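Long-range contact in endo-beta-N-acetylglucosaminidase F1 (Bacteroides thetaiotaomicron VPI-5482, PDB 6TCV), which cleaves high-mannose N-glycans between the two core N-acetylglucosamines, as an endo-beta-N-acetylglucosaminidase of a human gut bacterium: residues S305-Y314 against Q332-V342. The protein carries 2 engineered substitutions. Sequence-based numbering, arbitrary orientation.
Sequences STAAAARLCY and QMYGVATVDGV
The guanidinium of Arg311 carries Val339 CG1 over the centre of one face, 3.5 Å above its plane, and meets the carboxylate of Asp340 at its edge. The grip is end-on: Arg311 NH1 reaches Asp340 OD2 at 2.9 Å (169° at the hydrogen) and Arg311 NH2 reaches Asp340 OD1, both from above the carboxylate plane, the two groups being turned 56° apart. Bends at chi2 and chi3 fold the arginine chain over the valine; NH1 also pairs with Glu315. With a leucine in place of Arg311, Asp340 would probably lose its charged mate and the hairpin turn one of its ties to the helix. Over one face of the Tyr314 ring, offset toward the rim, lies Val339 O; Val339 CG1 touches Tyr314 CD2 at 3.6 Å and Val342 CG2 approaches CE1 obliquely, while Trp347 stacks edge-to-face. A water links Tyr314 OH to Asp340 OD2. Farther back, Ala310 CB rests on Val336 and on Val339 CG2, and a second water joins Thr306 O to Val336 N. Ala309 CB and Cys313 SG both meet Met333 CE, each at 3.8 Å. At the helix start, Ser305 OG caps Ala308 N, and Thr306 CA makes a CH...O contact of 3.3 Å with Gln332 O. Helix 306-319 thus packs on the loop after strand 324-329 and on a beta-hairpin (338-339 with 342-343) closed by a type I' turn, a helix-to-loop contact on the outside of a beta/alpha barrel, consistent with a GH18-type glycosidase.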
ATOM      1  N   SER A 305      22.260   4.241   0.066  1.00 17.92           N
ATOM      2  CA  SER A 305      22.382   2.845   0.484  1.00 17.49           C
ATOM      3  C   SER A 305      21.003   2.241   0.741  1.00 16.39           C
ATOM      4  O   SER A 305      20.033   2.938   1.056  1.00 15.74           O
ATOM      5  CB  SER A 305      23.225   2.712   1.747  1.00 18.66           C
ATOM      6  OG  SER A 305      22.473   3.098   2.883  1.00 19.04           O
ATOM      7  N   THR A 306      20.932   0.918   0.657  1.00 17.20           N
ATOM      8  CA  THR A 306      19.729   0.213   1.076  1.00 16.31           C
ATOM      9  C   THR A 306      19.434   0.432   2.559  1.00 16.09           C
ATOM     10  O   THR A 306      18.267   0.432   2.939  1.00 15.31           O
ATOM     11  CB  THR A 306      19.841  -1.275   0.719  1.00 16.69           C
ATOM     12  OG1 THR A 306      21.052  -1.782   1.242  1.00 18.21           O
ATOM     13  CG2 THR A 306      19.748  -1.496  -0.832  1.00 19.50           C
ATOM     14  N   ALA A 307      20.427   0.693   3.391  1.00 15.69           N
ATOM     15  CA  ALA A 307      20.141   0.956   4.801  1.00 15.76           C
ATOM     16  C   ALA A 307      19.423   2.292   4.967  1.00 16.23           C
ATOM     17  O   ALA A 307      18.470   2.406   5.746  1.00 15.60           O
ATOM     18  CB  ALA A 307      21.428   0.980   5.639  1.00 17.03           C
ATOM     19  N   ALA A 308      19.793   3.297   4.183  1.00 15.22           N
ATOM     20  CA  ALA A 308      19.111   4.579   4.273  1.00 15.54           C
ATOM     21  C   ALA A 308      17.692   4.470   3.751  1.00 15.07           C
ATOM     22  O   ALA A 308      16.772   5.088   4.294  1.00 15.34           O
ATOM     23  CB  ALA A 308      19.894   5.641   3.468  1.00 16.29           C
ATOM     24  N   ALA A 309      17.502   3.715   2.678  1.00 15.19           N
ATOM     25  CA  ALA A 309      16.168   3.461   2.153  1.00 14.46           C
ATOM     26  C   ALA A 309      15.292   2.751   3.174  1.00 14.03           C
ATOM     27  O   ALA A 309      14.118   3.106   3.373  1.00 13.78           O
ATOM     28  CB  ALA A 309      16.258   2.648   0.868  1.00 15.46           C
ATOM     29  N   ALA A 310      15.840   1.725   3.818  1.00 14.09           N
ATOM     30  CA  ALA A 310      15.066   0.993   4.828  1.00 14.72           C
ATOM     31  C   ALA A 310      14.682   1.906   5.976  1.00 14.09           C
ATOM     32  O   ALA A 310      13.557   1.836   6.483  1.00 14.63           O
ATOM     33  CB  ALA A 310      15.867  -0.216   5.327  1.00 15.76           C
ATOM     34  N   ARG A 311      15.605   2.761   6.414  1.00 14.88           N
ATOM     35  CA  ARG A 311      15.260   3.738   7.449  1.00 14.72           C
ATOM     36  C   ARG A 311      14.033   4.573   7.048  1.00 13.86           C
ATOM     37  O   ARG A 311      13.095   4.753   7.839  1.00 14.48           O
ATOM     38  CB  ARG A 311      16.461   4.627   7.758  1.00 15.68           C
ATOM     39  CG  ARG A 311      16.124   5.898   8.624  1.00 16.86           C
ATOM     40  CD  ARG A 311      15.673   5.523  10.035  1.00 16.80           C
ATOM     41  NE  ARG A 311      16.757   4.849  10.762  1.00 18.21           N
ATOM     42  CZ  ARG A 311      16.594   4.313  11.955  1.00 18.44           C
ATOM     43  NH1 ARG A 311      15.451   4.364  12.596  1.00 18.07           N
ATOM     44  NH2 ARG A 311      17.608   3.639  12.512  1.00 21.76           N
ATOM     45  N   LEU A 312      14.007   5.050   5.817  1.00 13.43           N
ATOM     46  CA  LEU A 312      12.858   5.822   5.358  1.00 14.38           C
ATOM     47  C   LEU A 312      11.589   4.990   5.377  1.00 13.58           C
ATOM     48  O   LEU A 312      10.536   5.453   5.839  1.00 14.08           O
ATOM     49  CB  LEU A 312      13.094   6.397   3.934  1.00 13.09           C
ATOM     50  CG  LEU A 312      11.883   7.099   3.315  1.00 13.46           C
ATOM     51  CD1 LEU A 312      11.457   8.303   4.167  1.00 14.85           C
ATOM     52  CD2 LEU A 312      12.150   7.493   1.869  1.00 13.61           C
ATOM     53  N   CYS A 313      11.654   3.742   4.918  1.00 12.97           N
ATOM     54  CA  CYS A 313      10.450   2.912   4.923  1.00 13.60           C
ATOM     55  C   CYS A 313       9.938   2.678   6.336  1.00 12.77           C
ATOM     56  O   CYS A 313       8.733   2.788   6.598  1.00 13.46           O
ATOM     57  CB  CYS A 313      10.728   1.578   4.222  1.00 13.65           C
ATOM     58  SG  CYS A 313      11.028   1.761   2.432  1.00 14.50           S
ATOM     59  N   TYR A 314      10.852   2.342   7.249  1.00 13.48           N
ATOM     60  CA  TYR A 314      10.509   2.089   8.637  1.00 13.90           C
ATOM     61  C   TYR A 314       9.873   3.319   9.257  1.00 13.67           C
ATOM     62  O   TYR A 314       8.835   3.218   9.913  1.00 14.40           O
ATOM     63  CB  TYR A 314      11.785   1.704   9.410  1.00 15.35           C
ATOM     64  CG  TYR A 314      11.608   1.693  10.887  1.00 15.55           C
ATOM     65  CD1 TYR A 314      10.973   0.621  11.525  1.00 17.44           C
ATOM     66  CD2 TYR A 314      12.053   2.750  11.650  1.00 16.39           C
ATOM     67  CE1 TYR A 314      10.780   0.633  12.932  1.00 20.23           C
ATOM     68  CE2 TYR A 314      11.882   2.747  13.036  1.00 18.02           C
ATOM     69  CZ  TYR A 314      11.262   1.674  13.650  1.00 20.15           C
ATOM     70  OH  TYR A 314      11.081   1.676  15.026  1.00 24.38           O
ATOM     71  N   GLN A 332      18.534   1.611  -4.926  0.57 16.32           N
ATOM     72  CA  GLN A 332      18.905   1.239  -3.570  0.57 15.93           C
ATOM     73  C   GLN A 332      17.701   1.144  -2.648  0.57 13.07           C
ATOM     74  O   GLN A 332      17.862   1.188  -1.432  0.57 13.71           O
ATOM     75  CB  GLN A 332      19.896   2.264  -3.032  0.57 14.15           C
ATOM     76  CG  GLN A 332      21.336   2.045  -3.462  0.57 16.48           C
ATOM     77  CD  GLN A 332      21.537   1.967  -4.962  0.57 21.37           C
ATOM     78  OE1 GLN A 332      21.373   2.951  -5.691  0.57 20.98           O
ATOM     79  NE2 GLN A 332      21.920   0.789  -5.435  0.57 20.92           N
ATOM     80  N   MET A 333      16.496   0.988  -3.192  1.00 14.01           N
ATOM     81  CA  MET A 333      15.289   1.145  -2.397  1.00 13.75           C
ATOM     82  C   MET A 333      14.961  -0.037  -1.486  1.00 14.34           C
ATOM     83  O   MET A 333      14.183   0.143  -0.532  1.00 15.50           O
ATOM     84  CB  MET A 333      14.060   1.416  -3.303  1.00 14.18           C
ATOM     85  CG  MET A 333      12.912   2.091  -2.560  1.00 13.87           C
ATOM     86  SD  MET A 333      13.360   3.768  -2.011  1.00 14.57           S
ATOM     87  CE  MET A 333      12.826   3.725  -0.281  1.00 14.74           C
ATOM     88  N   TYR A 334      15.491  -1.229  -1.766  1.00 14.68           N
ATOM     89  CA  TYR A 334      15.042  -2.456  -1.115  1.00 14.79           C
ATOM     90  C   TYR A 334      16.186  -3.400  -0.873  1.00 15.19           C
ATOM     91  O   TYR A 334      17.029  -3.572  -1.734  1.00 16.70           O
ATOM     92  CB  TYR A 334      14.032  -3.166  -2.019  1.00 15.89           C
ATOM     93  CG  TYR A 334      13.392  -4.414  -1.461  1.00 14.05           C
ATOM     94  CD1 TYR A 334      12.480  -4.370  -0.401  1.00 15.15           C
ATOM     95  CD2 TYR A 334      13.670  -5.634  -2.019  1.00 14.60           C
ATOM     96  CE1 TYR A 334      11.847  -5.503   0.070  1.00 14.94           C
ATOM     97  CE2 TYR A 334      13.063  -6.824  -1.538  1.00 14.63           C
ATOM     98  CZ  TYR A 334      12.137  -6.731  -0.474  1.00 14.76           C
ATOM     99  OH  TYR A 334      11.486  -7.853   0.002  1.00 15.01           O
ATOM    100  N   GLY A 335      16.185  -4.041   0.278  1.00 15.58           N
ATOM    101  CA  GLY A 335      17.142  -5.098   0.552  1.00 17.62           C
ATOM    102  C   GLY A 335      17.563  -5.264   1.992  1.00 17.26           C
ATOM    103  O   GLY A 335      17.941  -6.380   2.359  1.00 19.13           O
ATOM    104  N   VAL A 336      17.498  -4.241   2.799  1.00 16.22           N
ATOM    105  CA  VAL A 336      17.820  -4.341   4.227  1.00 15.71           C
ATOM    106  C   VAL A 336      16.579  -4.739   4.995  1.00 16.61           C
ATOM    107  O   VAL A 336      15.510  -4.134   4.847  1.00 17.18           O
ATOM    108  CB  VAL A 336      18.394  -3.007   4.729  1.00 16.03           C
ATOM    109  CG1 VAL A 336      18.398  -2.944   6.255  1.00 19.09           C
ATOM    110  CG2 VAL A 336      19.790  -2.841   4.200  1.00 18.14           C
ATOM    111  N   ALA A 337      16.708  -5.749   5.840  1.00 17.03           N
ATOM    112  CA  ALA A 337      15.541  -6.436   6.363  1.00 17.10           C
ATOM    113  C   ALA A 337      15.243  -6.089   7.816  1.00 18.62           C
ATOM    114  O   ALA A 337      14.230  -6.575   8.361  1.00 17.78           O
ATOM    115  CB  ALA A 337      15.789  -7.952   6.248  1.00 21.18           C
ATOM    116  N   THR A 338      16.041  -5.223   8.434  1.00 18.61           N
ATOM    117  CA  THR A 338      15.836  -4.872   9.834  1.00 18.44           C
ATOM    118  C   THR A 338      16.223  -3.410  10.030  1.00 19.36           C
ATOM    119  O   THR A 338      17.287  -2.978   9.561  1.00 19.39           O
ATOM    120  CB  THR A 338      16.712  -5.764  10.729  1.00 20.74           C
ATOM    121  OG1 THR A 338      16.634  -7.126  10.293  1.00 24.51           O
ATOM    122  CG2 THR A 338      16.210  -5.728  12.148  1.00 23.49           C
ATOM    123  N   VAL A 339      15.414  -2.678  10.779  1.00 17.68           N
ATOM    124  CA  VAL A 339      15.722  -1.316  11.221  1.00 16.92           C
ATOM    125  C   VAL A 339      15.394  -1.239  12.689  1.00 17.67           C
ATOM    126  O   VAL A 339      14.276  -1.576  13.090  1.00 19.26           O
ATOM    127  CB  VAL A 339      14.937  -0.241  10.456  1.00 16.41           C
ATOM    128  CG1 VAL A 339      15.246   1.139  11.008  1.00 20.24           C
ATOM    129  CG2 VAL A 339      15.245  -0.296   8.992  1.00 16.65           C
ATOM    130  N   ASP A 340      16.356  -0.837  13.494  1.00 19.68           N
ATOM    131  CA  ASP A 340      16.114  -0.709  14.936  1.00 21.68           C
ATOM    132  C   ASP A 340      15.519  -2.002  15.522  1.00 22.16           C
ATOM    133  O   ASP A 340      14.666  -1.976  16.415  1.00 23.50           O
ATOM    134  CB  ASP A 340      15.261   0.504  15.256  1.00 21.72           C
ATOM    135  CG  ASP A 340      15.987   1.815  14.998  1.00 22.09           C
ATOM    136  OD1 ASP A 340      17.195   1.806  14.745  1.00 24.75           O
ATOM    137  OD2 ASP A 340      15.316   2.858  15.048  1.00 22.74           O
ATOM    138  N   GLY A 341      16.014  -3.143  15.041  1.00 22.23           N
ATOM    139  CA  GLY A 341      15.569  -4.437  15.493  1.00 21.97           C
ATOM    140  C   GLY A 341      14.202  -4.854  15.010  1.00 20.57           C
ATOM    141  O   GLY A 341      13.752  -5.953  15.357  1.00 24.00           O
ATOM    142  N   VAL A 342      13.580  -4.117  14.115  1.00 19.91           N
ATOM    143  CA  VAL A 342      12.233  -4.412  13.661  1.00 18.28           C
ATOM    144  C   VAL A 342      12.314  -4.976  12.255  1.00 17.95           C
ATOM    145  O   VAL A 342      12.877  -4.339  11.343  1.00 17.28           O
ATOM    146  CB  VAL A 342      11.334  -3.155  13.657  1.00 17.91           C
ATOM    147  CG1 VAL A 342       9.949  -3.489  13.203  1.00 19.08           C
ATOM    148  CG2 VAL A 342      11.272  -2.533  15.055  1.00 20.67           C
TER
HETATM  149  O   HOH W   1      16.590  -1.529   1.991  1.00 22.60           O
HETATM  150  O   HOH W   2      12.995   3.085  16.294  1.00 29.02           O